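Local coordinates for protein RNA-dependent RNA Polymerase (Bombyx mori cytoplasmic polyhedrosis virus, PDB 6TZ0) that polymerises RNA on an RNA template, transcribing and replicating the double-stranded genome segments of the virus, at residues D102-F107 / A200-T205; L436-D441 / A454-E459; E1023-D1028 / G1199-P1204; G901-L906 / R1007-P1012. All blocks are in the same frame, centred on the assembly; numbering follows the deposited sequence.

How the interactions relate
All four contacts are structural packing away from the nucleotide and magnesium sites of the polymerase, and no two of them touch. Interaction 1 lies in the N-terminal region and interaction 2 in the central polymerase region, with their centres 48 Å apart. Interactions 3 and 4 share the C-terminal region and are the closest pair: 30 Å between centres, about 15 Å between nearest atoms. The widest separation, 69 Å between centres, is that of interactions 2 and 3, which lie on opposite sides of the chain's centre. They also differ in kind: a serine hydroxyl bonded to a loop backbone, apolar hairpin-to-helix packing, an antiparallel strand pair, and a loop against a helix.

Interaction 1 of 4, residues D102-F107 / A200-T205; sequences DYLVTF and ASILPT
S201, I202 and L104 carry this buried contact between two loops, and S201 does most of the work. Its chi1 of 62° sets OG between its own backbone N and carbonyl carbon, from where the hydroxyl reaches the peptide groups flanking T106. S201 OG donates to V105 O at 2.9 Å, in the carbonyl plane and on a lone pair, and accepts from F107 N at 3.0 Å with an N-H...O angle of 157°. One side-chain oxygen is therefore both donor and acceptor to the same piece of backbone. S201 N adds a weak bond to F107 O. The methylene of the serine is used too: S201 CB stands 4.0 Å from the centroid of the F107 ring, almost on the ring normal, a CH-pi contact over the face.

Beside these hydrogen bonds, L104 and I202 slide past each other in opposite directions, with L104 CD1 3.7 Å from I202 CD1. L104 CD1 also lies 3.8 Å from S201 CB, which joins the apolar patch to the serine. I202 CG2 packs against T106, whose OG1 is hydrogen-bonded to A238 O.

The contact fastens two irregular parts of the N-terminal region to each other. L104 rests on L132, and F107 and S201 on M133, all on helix 121-134; I202 touches Y242 of helix 242-248, and 200-205 runs directly into helix 206-218.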
loop_
_atom_site.group_PDB
_atom_site.type_symbol
_atom_site.label_atom_id
_atom_site.label_comp_id
_atom_site.label_asym_id
_atom_site.label_seq_id
_atom_site.Cartn_x
_atom_site.Cartn_y
_atom_site.Cartn_z
ATOM N N ASP A 102 19.550 5.806 14.774
ATOM C CA ASP A 102 18.281 6.165 14.167
ATOM C C ASP A 102 17.140 6.135 15.165
ATOM O O ASP A 102 16.000 6.427 14.795
ATOM C CB ASP A 102 17.956 5.223 13.004
ATOM C CG ASP A 102 18.887 5.403 11.833
ATOM O OD1 ASP A 102 19.413 6.518 11.660
ATOM O OD2 ASP A 102 19.087 4.435 11.077
ATOM N N TYR A 103 17.413 5.775 16.415
ATOM C CA TYR A 103 16.376 5.575 17.407
ATOM C C TYR A 103 16.795 6.264 18.699
ATOM O O TYR A 103 17.808 6.967 18.749
ATOM C CB TYR A 103 16.091 4.077 17.583
ATOM C CG TYR A 103 15.413 3.454 16.375
ATOM C CD1 TYR A 103 14.037 3.474 16.242
ATOM C CD2 TYR A 103 16.155 2.884 15.353
ATOM C CE1 TYR A 103 13.415 2.928 15.148
ATOM C CE2 TYR A 103 15.544 2.342 14.243
ATOM C CZ TYR A 103 14.171 2.368 14.148
ATOM O OH TYR A 103 13.543 1.827 13.056
ATOM N N LEU A 104 16.004 6.067 19.749
ATOM C CA LEU A 104 16.181 6.788 21.005
ATOM C C LEU A 104 17.371 6.221 21.771
ATOM O O LEU A 104 17.339 5.071 22.221
ATOM C CB LEU A 104 14.892 6.709 21.821
ATOM C CG LEU A 104 14.593 7.564 23.057
ATOM C CD1 LEU A 104 15.049 6.894 24.310
ATOM C CD2 LEU A 104 15.275 8.912 22.948
ATOM N N VAL A 105 18.419 7.025 21.904
ATOM C CA VAL A 105 19.580 6.681 22.718
ATOM C C VAL A 105 19.186 6.793 24.188
ATOM O O VAL A 105 18.299 7.568 24.548
ATOM C CB VAL A 105 20.755 7.611 22.343
ATOM C CG1 VAL A 105 22.048 7.262 23.059
ATOM C CG2 VAL A 105 20.983 7.574 20.861
ATOM N N THR A 106 19.802 5.978 25.041
ATOM C CA THR A 106 19.517 6.005 26.471
ATOM C C THR A 106 20.298 7.132 27.143
ATOM O O THR A 106 21.525 7.200 27.025
ATOM C CB THR A 106 19.865 4.659 27.095
ATOM O OG1 THR A 106 19.120 3.631 26.438
ATOM C CG2 THR A 106 19.511 4.648 28.561
ATOM N N PHE A 107 19.583 8.014 27.841
ATOM C CA PHE A 107 20.186 9.087 28.623
ATOM C C PHE A 107 19.232 9.451 29.755
ATOM O O PHE A 107 18.136 8.901 29.866
ATOM C CB PHE A 107 20.546 10.294 27.740
ATOM C CG PHE A 107 19.398 10.834 26.929
ATOM C CD1 PHE A 107 18.570 11.815 27.432
ATOM C CD2 PHE A 107 19.169 10.375 25.649
ATOM C CE1 PHE A 107 17.526 12.306 26.685
ATOM C CE2 PHE A 107 18.121 10.859 24.899
ATOM C CZ PHE A 107 17.300 11.824 25.422
ATOM N N ALA A 200 15.940 6.959 33.335
ATOM C CA ALA A 200 16.451 6.855 31.975
ATOM C C ALA A 200 15.391 7.213 30.942
ATOM O O ALA A 200 14.199 7.291 31.238
ATOM C CB ALA A 200 16.966 5.445 31.700
ATOM N N SER A 201 15.848 7.420 29.707
ATOM C CA SER A 201 14.957 7.889 28.651
ATOM C C SER A 201 14.180 6.743 28.017
ATOM O O SER A 201 13.000 6.893 27.687
ATOM C CB SER A 201 15.765 8.631 27.596
ATOM O OG SER A 201 16.711 7.761 27.007
ATOM N N ILE A 202 14.826 5.584 27.842
ATOM C CA ILE A 202 14.182 4.421 27.231
ATOM C C ILE A 202 13.361 3.632 28.238
ATOM O O ILE A 202 12.723 2.633 27.882
ATOM C CB ILE A 202 15.304 3.603 26.556
ATOM C CG1 ILE A 202 14.762 2.647 25.486
ATOM C CG2 ILE A 202 16.090 2.846 27.607
ATOM C CD1 ILE A 202 14.014 3.324 24.369
ATOM N N LEU A 203 13.323 4.085 29.484
ATOM C CA LEU A 203 12.666 3.341 30.554
ATOM C C LEU A 203 11.144 3.174 30.426
ATOM O O LEU A 203 10.640 2.148 30.912
ATOM C CB LEU A 203 13.073 3.997 31.881
ATOM C CG LEU A 203 12.966 3.329 33.252
ATOM C CD1 LEU A 203 11.617 3.502 33.880
ATOM C CD2 LEU A 203 13.317 1.858 33.144
ATOM N N PRO A 204 10.355 4.087 29.820
ATOM C CA PRO A 204 8.925 3.750 29.634
ATOM C C PRO A 204 8.614 2.659 28.615
ATOM O O PRO A 204 7.450 2.260 28.512
ATOM C CB PRO A 204 8.306 5.089 29.220
ATOM C CG PRO A 204 9.143 6.074 29.838
ATOM C CD PRO A 204 10.527 5.552 29.749
ATOM N N THR A 205 9.589 2.171 27.847
ATOM C CA THR A 205 9.308 1.047 26.959
ATOM C C THR A 205 9.442 -0.281 27.691
ATOM O O THR A 205 8.946 -1.316 27.228
ATOM C CB THR A 205 10.235 1.077 25.748
ATOM O OG1 THR A 205 11.593 0.989 26.187
ATOM C CG2 THR A 205 10.044 2.358 24.967
#

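Interaction 2 of 4, residues L436-D441 / A454-E459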
loop_
_atom_site.group_PDB
_atom_site.type_symbol
_atom_site.label_atom_id
_atom_site.label_comp_id
_atom_site.label_asym_id
_atom_site.label_seq_id
_atom_site.Cartn_x
_atom_site.Cartn_y
_atom_site.Cartn_z
ATOM N N LEU A 436 -10.403 21.329 -1.863
ATOM C CA LEU A 436 -10.910 20.870 -3.158
ATOM C C LEU A 436 -11.593 22.036 -3.868
ATOM O O LEU A 436 -12.755 22.337 -3.591
ATOM C CB LEU A 436 -11.868 19.701 -2.972
ATOM C CG LEU A 436 -11.315 18.475 -2.243
ATOM C CD1 LEU A 436 -12.369 17.391 -2.111
ATOM C CD2 LEU A 436 -10.086 17.960 -2.934
ATOM N N GLU A 437 -10.881 22.683 -4.788
ATOM C CA GLU A 437 -11.416 23.793 -5.566
ATOM C C GLU A 437 -11.163 23.559 -7.049
ATOM O O GLU A 437 -10.125 23.012 -7.433
ATOM C CB GLU A 437 -10.805 25.132 -5.124
ATOM C CG GLU A 437 -9.293 25.222 -5.241
ATOM C CD GLU A 437 -8.755 26.584 -4.860
ATOM O OE1 GLU A 437 -9.568 27.473 -4.532
ATOM O OE2 GLU A 437 -7.520 26.764 -4.888
ATOM N N VAL A 438 -12.120 23.953 -7.886
ATOM C CA VAL A 438 -12.023 23.760 -9.332
ATOM C C VAL A 438 -12.052 25.088 -10.072
ATOM O O VAL A 438 -11.069 25.480 -10.704
ATOM C CB VAL A 438 -13.132 22.821 -9.851
ATOM C CG1 VAL A 438 -12.943 22.603 -11.331
ATOM C CG2 VAL A 438 -13.133 21.517 -9.122
ATOM N N GLY A 439 -13.171 25.801 -10.004
ATOM C CA GLY A 439 -13.349 26.992 -10.807
ATOM C C GLY A 439 -13.186 28.265 -10.010
ATOM O O GLY A 439 -13.949 29.218 -10.184
ATOM N N GLY A 440 -12.190 28.290 -9.129
ATOM C CA GLY A 440 -12.003 29.404 -8.229
ATOM C C GLY A 440 -12.890 29.382 -7.009
ATOM O O GLY A 440 -12.999 30.406 -6.324
ATOM N N ASP A 441 -13.528 28.254 -6.714
ATOM C CA ASP A 441 -14.414 28.137 -5.567
ATOM C C ASP A 441 -14.191 26.773 -4.939
ATOM O O ASP A 441 -14.188 25.760 -5.643
ATOM C CB ASP A 441 -15.882 28.307 -5.984
ATOM C CG ASP A 441 -16.804 28.573 -4.805
ATOM O OD1 ASP A 441 -16.322 28.618 -3.654
ATOM O OD2 ASP A 441 -18.019 28.750 -5.033
ATOM N N ALA A 454 -15.001 12.906 -7.460
ATOM C CA ALA A 454 -16.289 13.527 -7.742
ATOM C C ALA A 454 -16.177 15.038 -7.905
ATOM O O ALA A 454 -17.011 15.649 -8.579
ATOM C CB ALA A 454 -17.281 13.190 -6.634
ATOM N N VAL A 455 -15.163 15.656 -7.308
ATOM C CA VAL A 455 -15.006 17.103 -7.415
ATOM C C VAL A 455 -14.421 17.490 -8.769
ATOM O O VAL A 455 -14.934 18.385 -9.450
ATOM C CB VAL A 455 -14.159 17.624 -6.236
ATOM C CG1 VAL A 455 -13.655 19.009 -6.492
ATOM C CG2 VAL A 455 -15.007 17.664 -4.984
ATOM N N PHE A 456 -13.363 16.806 -9.202
ATOM C CA PHE A 456 -12.691 17.108 -10.458
ATOM C C PHE A 456 -13.164 16.223 -11.601
ATOM O O PHE A 456 -12.379 15.890 -12.490
ATOM C CB PHE A 456 -11.182 16.980 -10.292
ATOM C CG PHE A 456 -10.591 18.000 -9.386
ATOM C CD1 PHE A 456 -10.307 19.270 -9.845
ATOM C CD2 PHE A 456 -10.325 17.693 -8.069
ATOM C CE1 PHE A 456 -9.758 20.210 -9.005
ATOM C CE2 PHE A 456 -9.780 18.628 -7.226
ATOM C CZ PHE A 456 -9.495 19.886 -7.695
ATOM N N ALA A 457 -14.440 15.840 -11.596
ATOM C CA ALA A 457 -14.959 14.941 -12.616
ATOM C C ALA A 457 -15.132 15.620 -13.963
ATOM O O ALA A 457 -15.252 14.929 -14.978
ATOM C CB ALA A 457 -16.292 14.358 -12.165
ATOM N N ARG A 458 -15.140 16.952 -14.003
ATOM C CA ARG A 458 -15.291 17.661 -15.265
ATOM C C ARG A 458 -14.044 17.585 -16.127
ATOM O O ARG A 458 -14.115 17.881 -17.323
ATOM C CB ARG A 458 -15.637 19.126 -15.010
ATOM C CG ARG A 458 -14.486 19.940 -14.477
ATOM C CD ARG A 458 -14.902 21.357 -14.159
ATOM N NE ARG A 458 -15.741 21.418 -12.967
ATOM C CZ ARG A 458 -16.309 22.525 -12.504
ATOM N NH1 ARG A 458 -16.116 23.676 -13.127
ATOM N NH2 ARG A 458 -17.059 22.482 -11.414
ATOM N N GLU A 459 -12.908 17.194 -15.558
ATOM C CA GLU A 459 -11.658 17.117 -16.297
ATOM C C GLU A 459 -11.096 15.703 -16.321
ATOM O O GLU A 459 -9.890 15.524 -16.500
ATOM C CB GLU A 459 -10.642 18.102 -15.718
ATOM C CG GLU A 459 -10.260 17.866 -14.277
ATOM C CD GLU A 459 -9.270 18.895 -13.784
ATOM O OE1 GLU A 459 -8.962 19.834 -14.546
ATOM O OE2 GLU A 459 -8.776 18.754 -12.646
#
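V438 reaches F456 and R458 with different methyls, a division set by its chi1 of -177°: CG1 is anti to the backbone N and CG2 anti to the carbonyl carbon. On the other segment, F456 has CG anti to its carbonyl carbon (chi1 -67°), and its ring extends toward the strand. V438 CG2 then lies 3.6 Å from F456 CE1 and 3.7 Å from V455 CG1, filling the corner between those two side chains. V455 CG1 itself sits over one face of the F456 ring, offset toward the rim, so the phenyl group is backed by its own neighbour in sequence.

L436 completes the apolar patch. Its CD1 meets V455 CG2 at 3.9 Å, while its CD2 approaches the edge of the phenyl ring, 4.4 Å from F456 CE2. The second methyl of V438 turns to the arginine: V438 CG1 lies 3.4 Å above the plane of the R458 guanidinium, toward its rim. Packing over the face leaves the in-plane N-H groups to other partners, and R458 NH2 bonds to N64 of the chain of Viral structural protein 4.

F456 is where the chain leaves helix 449-455, so the end of that helix is packed against the two-stranded antiparallel hairpin just before it in sequence. L436 pairs through its backbone with A443 on strand 442-446, and V455 also touches L933 of helix 927-937.

Interaction 3 of 4, residues E1023-D1028 / G1199-P1204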
loop_
_atom_site.group_PDB
_atom_site.type_symbol
_atom_site.label_atom_id
_atom_site.label_comp_id
_atom_site.label_asym_id
_atom_site.label_seq_id
_atom_site.Cartn_x
_atom_site.Cartn_y
_atom_site.Cartn_z
ATOM N N GLU A 1023 -28.635 -31.234 26.397
ATOM C CA GLU A 1023 -27.513 -31.701 27.195
ATOM C C GLU A 1023 -26.967 -33.012 26.654
ATOM O O GLU A 1023 -27.533 -33.630 25.753
ATOM C CB GLU A 1023 -27.883 -31.847 28.673
ATOM C CG GLU A 1023 -27.739 -30.554 29.429
ATOM C CD GLU A 1023 -26.279 -30.145 29.544
ATOM O OE1 GLU A 1023 -25.422 -31.045 29.687
ATOM O OE2 GLU A 1023 -25.978 -28.939 29.465
ATOM N N PHE A 1024 -25.845 -33.424 27.235
ATOM C CA PHE A 1024 -25.048 -34.538 26.745
ATOM C C PHE A 1024 -24.616 -35.382 27.927
ATOM O O PHE A 1024 -23.930 -34.887 28.825
ATOM C CB PHE A 1024 -23.825 -34.036 25.973
ATOM C CG PHE A 1024 -24.159 -33.409 24.663
ATOM C CD1 PHE A 1024 -24.303 -34.184 23.529
ATOM C CD2 PHE A 1024 -24.374 -32.047 24.572
ATOM C CE1 PHE A 1024 -24.622 -33.606 22.322
ATOM C CE2 PHE A 1024 -24.699 -31.467 23.371
ATOM C CZ PHE A 1024 -24.824 -32.244 22.246
ATOM N N GLU A 1025 -25.005 -36.648 27.921
ATOM C CA GLU A 1025 -24.649 -37.574 28.979
ATOM C C GLU A 1025 -23.483 -38.438 28.528
ATOM O O GLU A 1025 -23.332 -38.733 27.342
ATOM C CB GLU A 1025 -25.843 -38.445 29.365
ATOM C CG GLU A 1025 -26.981 -37.656 29.963
ATOM C CD GLU A 1025 -28.147 -38.529 30.354
ATOM O OE1 GLU A 1025 -28.107 -39.741 30.058
ATOM O OE2 GLU A 1025 -29.108 -38.005 30.955
ATOM N N VAL A 1026 -22.664 -38.848 29.485
ATOM C CA VAL A 1026 -21.437 -39.572 29.194
ATOM C C VAL A 1026 -21.700 -41.066 29.319
ATOM O O VAL A 1026 -22.095 -41.549 30.385
ATOM C CB VAL A 1026 -20.303 -39.130 30.129
ATOM C CG1 VAL A 1026 -19.057 -39.948 29.872
ATOM C CG2 VAL A 1026 -20.027 -37.653 29.948
ATOM N N GLU A 1027 -21.482 -41.793 28.233
ATOM C CA GLU A 1027 -21.570 -43.242 28.231
ATOM C C GLU A 1027 -20.210 -43.846 28.560
ATOM O O GLU A 1027 -19.179 -43.179 28.517
ATOM C CB GLU A 1027 -22.059 -43.745 26.876
ATOM C CG GLU A 1027 -23.500 -43.406 26.557
ATOM C CD GLU A 1027 -23.902 -43.865 25.170
ATOM O OE1 GLU A 1027 -23.008 -44.262 24.398
ATOM O OE2 GLU A 1027 -25.109 -43.856 24.856
ATOM N N ASP A 1028 -20.215 -45.133 28.890
ATOM C CA ASP A 1028 -18.992 -45.860 29.192
ATOM C C ASP A 1028 -18.346 -46.476 27.953
ATOM O O ASP A 1028 -17.385 -47.241 28.081
ATOM C CB ASP A 1028 -19.267 -46.930 30.248
ATOM C CG ASP A 1028 -20.421 -47.832 29.875
ATOM O OD1 ASP A 1028 -21.098 -47.556 28.862
ATOM O OD2 ASP A 1028 -20.650 -48.826 30.593
ATOM N N GLY A 1199 -24.268 -39.048 24.741
ATOM C CA GLY A 1199 -25.658 -39.281 24.407
ATOM C C GLY A 1199 -26.474 -38.028 24.638
ATOM O O GLY A 1199 -26.444 -37.462 25.732
ATOM N N MET A 1200 -27.201 -37.578 23.622
ATOM C CA MET A 1200 -27.860 -36.282 23.668
ATOM C C MET A 1200 -29.292 -36.429 24.168
ATOM O O MET A 1200 -30.034 -37.295 23.700
ATOM C CB MET A 1200 -27.850 -35.629 22.285
ATOM C CG MET A 1200 -28.340 -34.192 22.275
ATOM S SD MET A 1200 -28.238 -33.420 20.654
ATOM C CE MET A 1200 -29.634 -34.181 19.849
ATOM N N VAL A 1201 -29.671 -35.578 25.117
ATOM C CA VAL A 1201 -31.042 -35.487 25.598
ATOM C C VAL A 1201 -31.584 -34.111 25.238
ATOM O O VAL A 1201 -30.843 -33.123 25.227
ATOM C CB VAL A 1201 -31.141 -35.760 27.115
ATOM C CG1 VAL A 1201 -30.789 -37.200 27.402
ATOM C CG2 VAL A 1201 -30.202 -34.866 27.889
ATOM N N LEU A 1202 -32.869 -34.057 24.906
ATOM C CA LEU A 1202 -33.507 -32.831 24.458
ATOM C C LEU A 1202 -34.687 -32.501 25.357
ATOM O O LEU A 1202 -35.170 -33.335 26.124
ATOM C CB LEU A 1202 -33.981 -32.944 23.006
ATOM C CG LEU A 1202 -32.889 -33.126 21.952
ATOM C CD1 LEU A 1202 -33.483 -33.296 20.577
ATOM C CD2 LEU A 1202 -31.935 -31.962 21.960
ATOM N N HIS A 1203 -35.139 -31.263 25.254
ATOM C CA HIS A 1203 -36.259 -30.696 25.984
ATOM C C HIS A 1203 -37.522 -30.792 25.134
ATOM O O HIS A 1203 -37.454 -30.628 23.913
ATOM C CB HIS A 1203 -35.953 -29.245 26.347
ATOM C CG HIS A 1203 -36.943 -28.606 27.272
ATOM N ND1 HIS A 1203 -37.939 -27.770 26.829
ATOM C CD2 HIS A 1203 -37.093 -28.686 28.614
ATOM C CE1 HIS A 1203 -38.657 -27.355 27.857
ATOM N NE2 HIS A 1203 -38.165 -27.898 28.953
ATOM N N PRO A 1204 -38.669 -31.114 25.742
ATOM C CA PRO A 1204 -39.911 -31.220 24.956
ATOM C C PRO A 1204 -40.355 -29.905 24.343
ATOM O O PRO A 1204 -41.020 -29.907 23.300
ATOM C CB PRO A 1204 -40.924 -31.739 25.983
ATOM C CG PRO A 1204 -40.104 -32.431 26.999
ATOM C CD PRO A 1204 -38.840 -31.644 27.103
#
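E1023 pairs with V1201 and E1025 with G1199, both as hydrogen-bonded pairs of an antiparallel ladder. E1023 N gives to V1201 O at 3.1 Å and an angle of 173°, and V1201 N returns a bond to E1023 O at 3.0 Å. One step along, E1025 N to G1199 O measures 2.7 Å and G1199 N to E1025 O 2.8 Å. Between these rungs F1024 faces M1200 as a non-hydrogen-bonded pair.

Side chains add to the ladder on both faces. F1024 and M1200 lie side by side and point the same way, with F1024 CE1 3.8 Å from M1200 CG; M1200 SD is 4.7 Å from the ring centroid and oblique to it, a Met-aromatic contact. M1200 has CG anti to its backbone N (chi1 -172°), which starts the chain alongside the ring. On the other face V1201 is flanked by both glutamates: its CG2 meets E1023 CB at 3.9 Å, and its CG1 meets the E1025 carboxylate at OE2, 4.0 Å away.

Further out, H1185 stacks on the F1024 ring, and E1027 makes salt bridges with R1197, of the adjacent strand 1196-1202, and with R1163, of the strand beyond it. Strand 1196-1202 is the middle one, between 1022-1027 and 1162-1163. Helix 1174-1188 touches the M1200 face through Y1178, and helix 881-886 meets the V1201 face through I885.

Interaction 4 of 4, residues G901-L906 / R1007-P1012; sequences GFTGAL and RDYKIP
T903 and L906, near the start of helix 902-911, receive Y1009 and I1011 from an irregular loop. The helix starts straight after a Schellman motif that ends helix 894-899: G901, with positive phi, is its C-prime residue, and its bonds run from F902 N to L897 O and from G901 N to H898 O. The loop thus packs just beyond the junction of helices 894-899 and 902-911, in the C-terminal region.

The apolar part is the meeting of L906 with I1011, whose side chains cross at about a right angle. L906 CD1 touches both branches of the isoleucine, at 3.7 Å from I1011 CG2 and 3.8 Å from I1011 CD1. A chi1 of -61° in I1011 puts CG1 beside its backbone N, and CG2 then stands anti to that N.

Aromatic contacts come from Y1009, which slides past T903 in the opposite direction. T903 OG1 lies in the ring plane at the edge, 3.2 Å from Y1009 CD2. At the far end of the ring, Y1009 OH is 3.2 Å from L906 O. The tyrosine side chain also touches L907 and D910, further along the same helix.

A polar link leads outward: just before Y1009, D1008 O accepts from Y811 OH, on another part of the chain. Back at the helix, the terminal methyl I1011 CD1 rests 4.1 Å from T903 CB.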
loop_
_atom_site.group_PDB
_atom_site.type_symbol
_atom_site.label_atom_id
_atom_site.label_comp_id
_atom_site.label_asym_id
_atom_site.label_seq_id
_atom_site.Cartn_x
_atom_site.Cartn_y
_atom_site.Cartn_z
ATOM N N GLY A 901 -24.547 -11.480 39.212
ATOM C CA GLY A 901 -24.497 -10.193 38.554
ATOM C C GLY A 901 -24.635 -10.232 37.052
ATOM O O GLY A 901 -24.162 -9.318 36.372
ATOM N N PHE A 902 -25.265 -11.275 36.508
ATOM C CA PHE A 902 -25.535 -11.316 35.075
ATOM C C PHE A 902 -26.618 -10.326 34.681
ATOM O O PHE A 902 -26.604 -9.799 33.562
ATOM C CB PHE A 902 -25.951 -12.723 34.652
ATOM C CG PHE A 902 -24.833 -13.723 34.644
ATOM C CD1 PHE A 902 -23.954 -13.778 33.585
ATOM C CD2 PHE A 902 -24.676 -14.625 35.678
ATOM C CE1 PHE A 902 -22.932 -14.699 33.556
ATOM C CE2 PHE A 902 -23.657 -15.556 35.650
ATOM C CZ PHE A 902 -22.785 -15.588 34.590
ATOM N N THR A 903 -27.559 -10.061 35.590
ATOM C CA THR A 903 -28.689 -9.204 35.264
ATOM C C THR A 903 -28.285 -7.740 35.159
ATOM O O THR A 903 -28.883 -6.998 34.376
ATOM C CB THR A 903 -29.804 -9.409 36.290
ATOM O OG1 THR A 903 -30.909 -8.551 35.984
ATOM C CG2 THR A 903 -29.319 -9.147 37.690
ATOM N N GLY A 904 -27.246 -7.320 35.885
ATOM C CA GLY A 904 -26.722 -5.981 35.693
ATOM C C GLY A 904 -26.036 -5.825 34.351
ATOM O O GLY A 904 -26.164 -4.788 33.696
ATOM N N ALA A 905 -25.330 -6.868 33.909
ATOM C CA ALA A 905 -24.693 -6.840 32.597
ATOM C C ALA A 905 -25.725 -6.825 31.479
ATOM O O ALA A 905 -25.566 -6.105 30.485
ATOM C CB ALA A 905 -23.767 -8.041 32.448
ATOM N N LEU A 906 -26.805 -7.592 31.636
ATOM C CA LEU A 906 -27.843 -7.612 30.612
ATOM C C LEU A 906 -28.663 -6.329 30.615
ATOM O O LEU A 906 -29.060 -5.853 29.548
ATOM C CB LEU A 906 -28.729 -8.837 30.797
ATOM C CG LEU A 906 -27.957 -10.119 30.474
ATOM C CD1 LEU A 906 -28.751 -11.353 30.828
ATOM C CD2 LEU A 906 -27.572 -10.136 29.006
ATOM N N ARG A 1007 -36.794 -1.505 38.088
ATOM C CA ARG A 1007 -37.628 -1.795 39.248
ATOM C C ARG A 1007 -37.421 -3.228 39.727
ATOM O O ARG A 1007 -36.949 -3.459 40.844
ATOM C CB ARG A 1007 -39.098 -1.534 38.921
ATOM C CG ARG A 1007 -39.415 -0.068 38.715
ATOM C CD ARG A 1007 -40.876 0.140 38.384
ATOM N NE ARG A 1007 -41.744 -0.263 39.485
ATOM C CZ ARG A 1007 -42.091 0.529 40.495
ATOM N NH1 ARG A 1007 -42.887 0.079 41.451
ATOM N NH2 ARG A 1007 -41.641 1.775 40.548
ATOM N N ASP A 1008 -37.760 -4.202 38.887
ATOM C CA ASP A 1008 -37.474 -5.605 39.152
ATOM C C ASP A 1008 -36.470 -6.176 38.165
ATOM O O ASP A 1008 -35.445 -6.730 38.579
ATOM C CB ASP A 1008 -38.765 -6.434 39.109
ATOM C CG ASP A 1008 -39.696 -6.123 40.262
ATOM O OD1 ASP A 1008 -39.202 -5.728 41.339
ATOM O OD2 ASP A 1008 -40.923 -6.276 40.095
ATOM N N TYR A 1009 -36.753 -6.027 36.868
ATOM C CA TYR A 1009 -35.902 -6.437 35.749
ATOM C C TYR A 1009 -35.601 -7.938 35.799
ATOM O O TYR A 1009 -34.505 -8.383 36.147
ATOM C CB TYR A 1009 -34.611 -5.616 35.664
ATOM C CG TYR A 1009 -33.897 -5.829 34.348
ATOM C CD1 TYR A 1009 -34.386 -5.255 33.184
ATOM C CD2 TYR A 1009 -32.756 -6.615 34.260
ATOM C CE1 TYR A 1009 -33.757 -5.446 31.975
ATOM C CE2 TYR A 1009 -32.125 -6.819 33.053
ATOM C CZ TYR A 1009 -32.629 -6.229 31.915
ATOM O OH TYR A 1009 -32.010 -6.413 30.703
ATOM N N LYS A 1010 -36.640 -8.715 35.529
ATOM C CA LYS A 1010 -36.405 -10.085 35.110
ATOM C C LYS A 1010 -35.732 -10.083 33.742
ATOM O O LYS A 1010 -35.953 -9.193 32.917
ATOM C CB LYS A 1010 -37.710 -10.879 35.051
ATOM C CG LYS A 1010 -38.124 -11.535 36.361
ATOM C CD LYS A 1010 -38.769 -10.563 37.331
ATOM C CE LYS A 1010 -40.146 -10.150 36.853
ATOM N NZ LYS A 1010 -40.846 -9.288 37.841
ATOM N N ILE A 1011 -34.888 -11.078 33.515
ATOM C CA ILE A 1011 -34.232 -11.224 32.215
ATOM C C ILE A 1011 -35.237 -11.812 31.225
ATOM O O ILE A 1011 -35.863 -12.835 31.532
ATOM C CB ILE A 1011 -32.998 -12.107 32.339
ATOM C CG1 ILE A 1011 -31.992 -11.469 33.298
ATOM C CG2 ILE A 1011 -32.356 -12.312 30.984
ATOM C CD1 ILE A 1011 -30.887 -12.396 33.732
ATOM N N PRO A 1012 -35.435 -11.196 30.062
ATOM C CA PRO A 1012 -36.448 -11.702 29.131
ATOM C C PRO A 1012 -35.971 -12.934 28.381
ATOM O O PRO A 1012 -34.778 -13.109 28.123
ATOM C CB PRO A 1012 -36.664 -10.525 28.175
ATOM C CG PRO A 1012 -35.364 -9.806 28.191
ATOM C CD PRO A 1012 -34.835 -9.937 29.590
#